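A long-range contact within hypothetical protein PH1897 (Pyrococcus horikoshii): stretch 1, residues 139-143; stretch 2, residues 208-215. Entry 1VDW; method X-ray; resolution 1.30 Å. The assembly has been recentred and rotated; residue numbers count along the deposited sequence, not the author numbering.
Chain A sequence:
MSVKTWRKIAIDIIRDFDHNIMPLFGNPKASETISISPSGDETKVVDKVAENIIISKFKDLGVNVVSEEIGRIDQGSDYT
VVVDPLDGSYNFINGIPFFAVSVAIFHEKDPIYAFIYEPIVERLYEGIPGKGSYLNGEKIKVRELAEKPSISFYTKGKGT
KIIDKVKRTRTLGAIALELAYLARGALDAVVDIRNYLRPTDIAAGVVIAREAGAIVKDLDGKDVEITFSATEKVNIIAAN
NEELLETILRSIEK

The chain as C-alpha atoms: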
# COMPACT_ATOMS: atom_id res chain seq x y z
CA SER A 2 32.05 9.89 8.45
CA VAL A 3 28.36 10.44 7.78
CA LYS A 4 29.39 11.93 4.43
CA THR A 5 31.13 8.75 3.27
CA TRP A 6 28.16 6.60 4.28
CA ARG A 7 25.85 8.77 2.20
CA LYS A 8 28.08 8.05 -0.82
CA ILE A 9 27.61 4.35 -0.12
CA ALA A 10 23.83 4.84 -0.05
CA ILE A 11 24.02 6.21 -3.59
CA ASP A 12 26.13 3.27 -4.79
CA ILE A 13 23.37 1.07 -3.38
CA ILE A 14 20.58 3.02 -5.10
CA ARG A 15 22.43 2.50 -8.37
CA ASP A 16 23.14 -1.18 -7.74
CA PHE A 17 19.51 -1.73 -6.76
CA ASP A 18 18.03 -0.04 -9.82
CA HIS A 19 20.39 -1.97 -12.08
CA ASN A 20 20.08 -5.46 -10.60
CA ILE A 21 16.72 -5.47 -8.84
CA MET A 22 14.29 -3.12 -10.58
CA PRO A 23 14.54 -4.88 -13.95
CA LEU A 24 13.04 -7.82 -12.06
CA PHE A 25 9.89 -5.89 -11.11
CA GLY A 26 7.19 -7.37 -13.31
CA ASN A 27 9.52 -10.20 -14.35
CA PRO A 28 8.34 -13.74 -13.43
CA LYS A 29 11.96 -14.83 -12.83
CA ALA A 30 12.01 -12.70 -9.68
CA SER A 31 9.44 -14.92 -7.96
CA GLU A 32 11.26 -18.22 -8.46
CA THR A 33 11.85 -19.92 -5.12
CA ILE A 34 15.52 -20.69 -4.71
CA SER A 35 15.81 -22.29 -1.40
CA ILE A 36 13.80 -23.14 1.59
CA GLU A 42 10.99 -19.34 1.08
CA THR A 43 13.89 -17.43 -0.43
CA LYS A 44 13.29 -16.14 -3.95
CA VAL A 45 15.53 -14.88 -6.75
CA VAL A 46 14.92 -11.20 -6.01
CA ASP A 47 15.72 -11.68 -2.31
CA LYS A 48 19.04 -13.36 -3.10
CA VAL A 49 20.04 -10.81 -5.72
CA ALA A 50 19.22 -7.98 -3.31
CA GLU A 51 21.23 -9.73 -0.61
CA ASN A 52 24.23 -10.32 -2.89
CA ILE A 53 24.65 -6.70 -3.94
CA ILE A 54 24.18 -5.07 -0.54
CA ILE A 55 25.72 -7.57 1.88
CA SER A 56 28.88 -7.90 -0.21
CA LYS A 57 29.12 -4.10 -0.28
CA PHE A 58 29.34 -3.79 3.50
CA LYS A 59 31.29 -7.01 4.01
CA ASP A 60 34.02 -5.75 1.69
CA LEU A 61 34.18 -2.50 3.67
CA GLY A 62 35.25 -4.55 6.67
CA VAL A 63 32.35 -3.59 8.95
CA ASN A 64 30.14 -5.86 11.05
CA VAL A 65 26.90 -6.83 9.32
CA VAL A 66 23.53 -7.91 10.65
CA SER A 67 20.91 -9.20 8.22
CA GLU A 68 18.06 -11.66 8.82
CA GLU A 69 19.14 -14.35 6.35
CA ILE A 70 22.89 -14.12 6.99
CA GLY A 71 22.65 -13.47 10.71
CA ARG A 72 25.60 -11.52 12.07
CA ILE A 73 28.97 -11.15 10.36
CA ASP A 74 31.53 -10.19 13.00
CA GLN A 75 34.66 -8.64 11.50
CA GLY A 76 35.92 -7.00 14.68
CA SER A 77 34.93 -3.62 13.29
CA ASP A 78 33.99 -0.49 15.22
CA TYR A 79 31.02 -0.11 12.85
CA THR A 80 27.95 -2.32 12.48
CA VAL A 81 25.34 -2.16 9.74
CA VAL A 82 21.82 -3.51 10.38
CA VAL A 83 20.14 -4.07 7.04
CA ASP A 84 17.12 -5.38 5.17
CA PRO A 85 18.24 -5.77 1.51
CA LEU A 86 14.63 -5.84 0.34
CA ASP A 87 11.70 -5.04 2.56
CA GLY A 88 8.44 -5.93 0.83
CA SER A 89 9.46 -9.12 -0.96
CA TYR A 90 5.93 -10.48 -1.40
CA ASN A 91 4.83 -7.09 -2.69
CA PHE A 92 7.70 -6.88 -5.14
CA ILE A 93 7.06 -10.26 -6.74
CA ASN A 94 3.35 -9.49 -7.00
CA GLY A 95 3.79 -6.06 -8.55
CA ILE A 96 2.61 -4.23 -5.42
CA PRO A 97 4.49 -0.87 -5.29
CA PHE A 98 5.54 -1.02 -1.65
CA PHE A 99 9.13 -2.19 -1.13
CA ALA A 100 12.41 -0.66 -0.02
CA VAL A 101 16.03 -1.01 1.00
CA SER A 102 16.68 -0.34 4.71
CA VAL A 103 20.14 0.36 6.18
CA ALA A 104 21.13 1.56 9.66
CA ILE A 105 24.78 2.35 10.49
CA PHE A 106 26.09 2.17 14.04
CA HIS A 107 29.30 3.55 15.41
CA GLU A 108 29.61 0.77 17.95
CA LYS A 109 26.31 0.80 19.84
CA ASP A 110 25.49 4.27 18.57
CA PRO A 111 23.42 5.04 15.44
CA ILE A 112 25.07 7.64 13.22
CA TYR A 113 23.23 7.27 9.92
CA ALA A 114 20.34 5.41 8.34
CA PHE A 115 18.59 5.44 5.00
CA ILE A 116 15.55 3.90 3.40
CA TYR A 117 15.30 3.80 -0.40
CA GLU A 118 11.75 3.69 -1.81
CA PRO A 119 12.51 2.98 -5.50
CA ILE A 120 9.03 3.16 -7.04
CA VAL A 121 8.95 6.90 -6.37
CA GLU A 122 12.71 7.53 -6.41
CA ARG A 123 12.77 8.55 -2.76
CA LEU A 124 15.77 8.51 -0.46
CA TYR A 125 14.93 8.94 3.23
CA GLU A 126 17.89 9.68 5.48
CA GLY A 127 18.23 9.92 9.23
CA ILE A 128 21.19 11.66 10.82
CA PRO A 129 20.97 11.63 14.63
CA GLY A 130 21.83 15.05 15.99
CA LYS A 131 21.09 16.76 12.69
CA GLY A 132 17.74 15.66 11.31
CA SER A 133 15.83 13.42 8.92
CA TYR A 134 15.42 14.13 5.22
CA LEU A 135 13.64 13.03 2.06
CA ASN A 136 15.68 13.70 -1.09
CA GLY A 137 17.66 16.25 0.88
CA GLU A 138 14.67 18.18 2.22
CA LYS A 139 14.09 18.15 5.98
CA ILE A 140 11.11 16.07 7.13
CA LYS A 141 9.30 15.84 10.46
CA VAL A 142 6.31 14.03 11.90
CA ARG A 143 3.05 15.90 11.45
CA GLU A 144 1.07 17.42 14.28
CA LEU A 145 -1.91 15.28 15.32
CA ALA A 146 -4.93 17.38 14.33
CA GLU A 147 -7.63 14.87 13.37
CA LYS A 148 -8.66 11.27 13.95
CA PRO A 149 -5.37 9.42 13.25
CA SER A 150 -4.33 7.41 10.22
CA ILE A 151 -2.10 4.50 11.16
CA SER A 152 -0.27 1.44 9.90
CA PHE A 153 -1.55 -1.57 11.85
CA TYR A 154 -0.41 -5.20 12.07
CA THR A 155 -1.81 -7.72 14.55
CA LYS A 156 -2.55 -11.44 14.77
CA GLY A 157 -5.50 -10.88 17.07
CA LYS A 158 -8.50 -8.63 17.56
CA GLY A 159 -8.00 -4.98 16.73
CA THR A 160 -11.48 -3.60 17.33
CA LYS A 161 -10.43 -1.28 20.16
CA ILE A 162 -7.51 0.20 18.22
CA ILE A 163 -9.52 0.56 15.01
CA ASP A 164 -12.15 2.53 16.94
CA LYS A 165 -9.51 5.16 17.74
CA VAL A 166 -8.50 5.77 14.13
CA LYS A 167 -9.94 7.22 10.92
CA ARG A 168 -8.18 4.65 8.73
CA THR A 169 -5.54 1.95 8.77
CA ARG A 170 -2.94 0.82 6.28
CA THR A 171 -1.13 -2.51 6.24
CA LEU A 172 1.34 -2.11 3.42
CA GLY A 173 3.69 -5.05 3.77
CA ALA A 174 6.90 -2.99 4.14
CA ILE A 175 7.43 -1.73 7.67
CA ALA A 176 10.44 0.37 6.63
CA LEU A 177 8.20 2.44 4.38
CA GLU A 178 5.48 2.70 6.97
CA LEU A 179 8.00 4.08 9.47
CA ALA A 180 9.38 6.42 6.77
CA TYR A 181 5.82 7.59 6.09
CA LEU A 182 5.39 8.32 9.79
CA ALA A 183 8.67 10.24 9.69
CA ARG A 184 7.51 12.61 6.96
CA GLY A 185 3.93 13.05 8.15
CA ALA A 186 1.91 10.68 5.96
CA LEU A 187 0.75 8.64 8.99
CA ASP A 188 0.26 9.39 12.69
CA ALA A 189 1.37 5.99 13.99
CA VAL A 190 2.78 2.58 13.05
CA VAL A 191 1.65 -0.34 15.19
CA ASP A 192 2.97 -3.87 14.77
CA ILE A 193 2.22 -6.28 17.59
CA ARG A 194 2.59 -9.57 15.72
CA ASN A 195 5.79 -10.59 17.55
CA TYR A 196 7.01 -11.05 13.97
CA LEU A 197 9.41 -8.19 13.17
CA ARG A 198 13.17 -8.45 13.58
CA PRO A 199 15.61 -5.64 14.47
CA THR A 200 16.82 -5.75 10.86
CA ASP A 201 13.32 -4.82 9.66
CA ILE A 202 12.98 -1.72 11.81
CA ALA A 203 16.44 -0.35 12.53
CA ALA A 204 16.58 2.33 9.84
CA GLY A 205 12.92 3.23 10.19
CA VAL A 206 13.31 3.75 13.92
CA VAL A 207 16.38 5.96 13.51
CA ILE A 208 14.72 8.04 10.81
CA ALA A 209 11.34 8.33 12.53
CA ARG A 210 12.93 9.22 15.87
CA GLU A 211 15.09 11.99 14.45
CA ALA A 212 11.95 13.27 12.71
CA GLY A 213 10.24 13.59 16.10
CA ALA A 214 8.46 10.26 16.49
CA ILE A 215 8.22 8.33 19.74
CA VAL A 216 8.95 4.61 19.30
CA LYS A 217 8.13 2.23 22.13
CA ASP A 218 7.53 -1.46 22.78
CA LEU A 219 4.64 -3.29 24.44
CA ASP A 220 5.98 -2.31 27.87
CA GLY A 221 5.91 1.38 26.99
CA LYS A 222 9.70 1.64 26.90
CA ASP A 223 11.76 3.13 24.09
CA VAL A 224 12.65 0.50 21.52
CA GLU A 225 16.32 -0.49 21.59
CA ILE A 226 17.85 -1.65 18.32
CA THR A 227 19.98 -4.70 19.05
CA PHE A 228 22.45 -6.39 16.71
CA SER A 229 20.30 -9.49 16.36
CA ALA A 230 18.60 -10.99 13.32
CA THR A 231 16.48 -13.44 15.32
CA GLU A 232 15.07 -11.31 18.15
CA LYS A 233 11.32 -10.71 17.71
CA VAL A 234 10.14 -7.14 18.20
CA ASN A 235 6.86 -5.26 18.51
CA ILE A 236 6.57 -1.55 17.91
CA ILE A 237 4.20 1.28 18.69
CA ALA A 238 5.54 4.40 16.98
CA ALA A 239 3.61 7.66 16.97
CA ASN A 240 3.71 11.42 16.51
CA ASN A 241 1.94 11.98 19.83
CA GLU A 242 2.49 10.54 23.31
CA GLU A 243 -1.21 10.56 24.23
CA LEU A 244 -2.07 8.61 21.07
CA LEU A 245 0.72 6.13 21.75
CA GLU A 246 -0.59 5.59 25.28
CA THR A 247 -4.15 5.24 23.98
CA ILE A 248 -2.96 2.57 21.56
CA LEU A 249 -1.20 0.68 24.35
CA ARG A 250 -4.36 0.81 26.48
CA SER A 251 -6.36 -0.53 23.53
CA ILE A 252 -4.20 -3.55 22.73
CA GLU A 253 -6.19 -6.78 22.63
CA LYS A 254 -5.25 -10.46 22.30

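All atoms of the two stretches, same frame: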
# COMPACT_ATOMS: atom_id res chain seq x y z
N LYS A 139 14.41 18.56 4.62
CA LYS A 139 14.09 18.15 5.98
C LYS A 139 12.64 17.70 6.14
O LYS A 139 11.72 18.31 5.60
CB LYS A 139 14.39 19.30 6.96
CG LYS A 139 14.02 18.98 8.40
CD LYS A 139 14.54 20.03 9.37
CE LYS A 139 16.05 19.98 9.50
NZ LYS A 139 16.56 20.93 10.52
N ILE A 140 12.45 16.60 6.87
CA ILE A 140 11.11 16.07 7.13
C ILE A 140 10.90 15.95 8.63
O ILE A 140 11.86 15.85 9.40
CB ILE A 140 10.88 14.67 6.48
CG1 ILE A 140 11.96 13.68 6.94
CG2 ILE A 140 10.84 14.81 4.96
CD1 ILE A 140 11.69 12.24 6.52
N LYS A 141 9.64 15.97 9.05
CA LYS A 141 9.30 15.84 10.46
C LYS A 141 7.92 15.23 10.57
O LYS A 141 7.13 15.29 9.62
CB LYS A 141 9.33 17.20 11.16
CG LYS A 141 8.34 18.22 10.62
CD LYS A 141 8.53 19.57 11.30
CE LYS A 141 7.62 20.64 10.71
NZ LYS A 141 6.18 20.38 10.95
N VAL A 142 7.62 14.62 11.71
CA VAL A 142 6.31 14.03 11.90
C VAL A 142 5.30 15.17 11.87
O VAL A 142 5.64 16.33 12.15
CB VAL A 142 6.19 13.29 13.26
CG1 VAL A 142 7.14 12.10 13.28
CG2 VAL A 142 6.49 14.23 14.43
N ARG A 143 4.07 14.86 11.49
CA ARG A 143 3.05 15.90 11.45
C ARG A 143 2.41 16.04 12.82
O ARG A 143 2.51 15.16 13.66
CB ARG A 143 1.98 15.57 10.40
CG ARG A 143 1.09 14.37 10.74
CD ARG A 143 0.11 14.13 9.61
NE ARG A 143 -0.75 12.97 9.82
CZ ARG A 143 -1.36 12.32 8.84
NH1 ARG A 143 -1.20 12.70 7.58
NH2 ARG A 143 -2.16 11.30 9.11
N ILE A 208 15.27 6.95 11.59
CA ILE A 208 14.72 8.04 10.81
C ILE A 208 13.48 8.65 11.44
O ILE A 208 13.36 9.88 11.52
CB ILE A 208 14.43 7.55 9.37
CG1 ILE A 208 15.76 7.23 8.68
CG2 ILE A 208 13.65 8.61 8.59
CD1 ILE A 208 15.63 6.47 7.39
N ALA A 209 12.55 7.82 11.91
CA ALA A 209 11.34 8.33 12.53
C ALA A 209 11.67 9.09 13.82
O ALA A 209 11.11 10.15 14.07
CB ALA A 209 10.38 7.19 12.82
N ARG A 210 12.57 8.55 14.63
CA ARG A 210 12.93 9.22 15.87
C ARG A 210 13.53 10.59 15.63
O ARG A 210 13.14 11.56 16.28
CB ARG A 210 13.91 8.37 16.68
CG ARG A 210 13.23 7.33 17.52
CD ARG A 210 14.22 6.45 18.24
NE ARG A 210 13.52 5.65 19.24
CZ ARG A 210 14.01 4.56 19.81
NH1 ARG A 210 15.22 4.11 19.47
NH2 ARG A 210 13.29 3.90 20.70
N GLU A 211 14.48 10.69 14.71
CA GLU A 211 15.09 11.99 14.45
C GLU A 211 14.06 12.97 13.90
O GLU A 211 14.20 14.18 14.06
CB GLU A 211 16.27 11.84 13.48
CG GLU A 211 17.04 13.12 13.19
CD GLU A 211 17.50 13.87 14.44
OE1 GLU A 211 17.97 13.22 15.40
OE2 GLU A 211 17.42 15.11 14.45
N ALA A 212 13.01 12.44 13.26
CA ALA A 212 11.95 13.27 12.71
C ALA A 212 10.94 13.70 13.78
O ALA A 212 10.01 14.45 13.49
CB ALA A 212 11.23 12.53 11.59
N GLY A 213 11.13 13.22 15.00
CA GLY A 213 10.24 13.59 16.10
C GLY A 213 9.29 12.52 16.61
O GLY A 213 8.50 12.78 17.51
N ALA A 214 9.35 11.32 16.05
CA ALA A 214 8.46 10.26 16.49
C ALA A 214 8.92 9.61 17.79
O ALA A 214 10.10 9.64 18.13
CB ALA A 214 8.35 9.18 15.41
N ILE A 215 7.96 9.04 18.50
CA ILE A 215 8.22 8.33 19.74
C ILE A 215 8.04 6.86 19.35
O ILE A 215 7.03 6.50 18.74
CB ILE A 215 7.19 8.70 20.82
CG1 ILE A 215 7.25 10.21 21.09
CG2 ILE A 215 7.47 7.93 22.11
CD1 ILE A 215 6.10 10.73 21.92

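The C-terminal end of an α-helix leaves carbonyl groups without the amide partners they would have found in a further turn, and a neighbouring extended segment can supply one. Hypothetical protein PH1897 offers a compact example, in which residues 139-143 lie against a helix end at residues 208-215 and the two stretches together bury 232 Å².

Lys 139, still in its strand, is out of reach of the helix, and the contact begins with Ile 140. The CA-to-CB bond of Ile 140 runs sideways to the helix end, although the tip of the side chain comes nearer. Its closest approach is nevertheless through the backbone, with Ile 140 O 4.0 Å from Ala 212 CB, so that the small methyl group packs beneath the passing main chain.

At Lys 141 the two backbones draw together, its CA lying 4.3 Å from the CA of Ala 212. Such proximity is compatible with the small side chain of Ala 212, which points toward stretch 1. Lys 141 CA also sits 3.4 Å from Ala 212 O in a CA-H...O contact; the angle of 126° at the hydrogen marks it as a bent, secondary interaction. The long lysine side chain takes no comparable part, for its end leads away and remains exposed.

Val 142 is the centre of the contact. Its backbone N donates to Ala 212 O at 3.0 Å, with a nearly straight N-H...O angle of 165°. The same carbonyl oxygen therefore receives both the amide of Val 142 and the CA-H of Lys 141. The side chain of Val 142, with chi1 in the m well, points toward the helix end and adds apolar packing to this polar anchor: CG1 lies 3.8 Å from Ala 214 CB and 4.4 Å from Ala 212 CB, while CG2 comes within 3.9 Å of Gly 213 C.

The surface that receives this valine is shaped by a Schellman motif. Gly 213 N bonds to Arg 210 O at 2.9 Å, and Ala 214 N bonds to Ala 209 O, also at 2.9 Å, folding the chain back on the last turn. Gly 213 has a positive phi of 109°, at which a CB would be jammed against the preceding carbonyl oxygen. An ideal CB here would also lie only 3.2 Å from Val 142 CG2, so the absence of a side chain serves both the turn and the packing.

Beyond Val 142 the contact ends: Arg 143 points away, and its guanidinium group is hydrogen-bonded elsewhere in the structure.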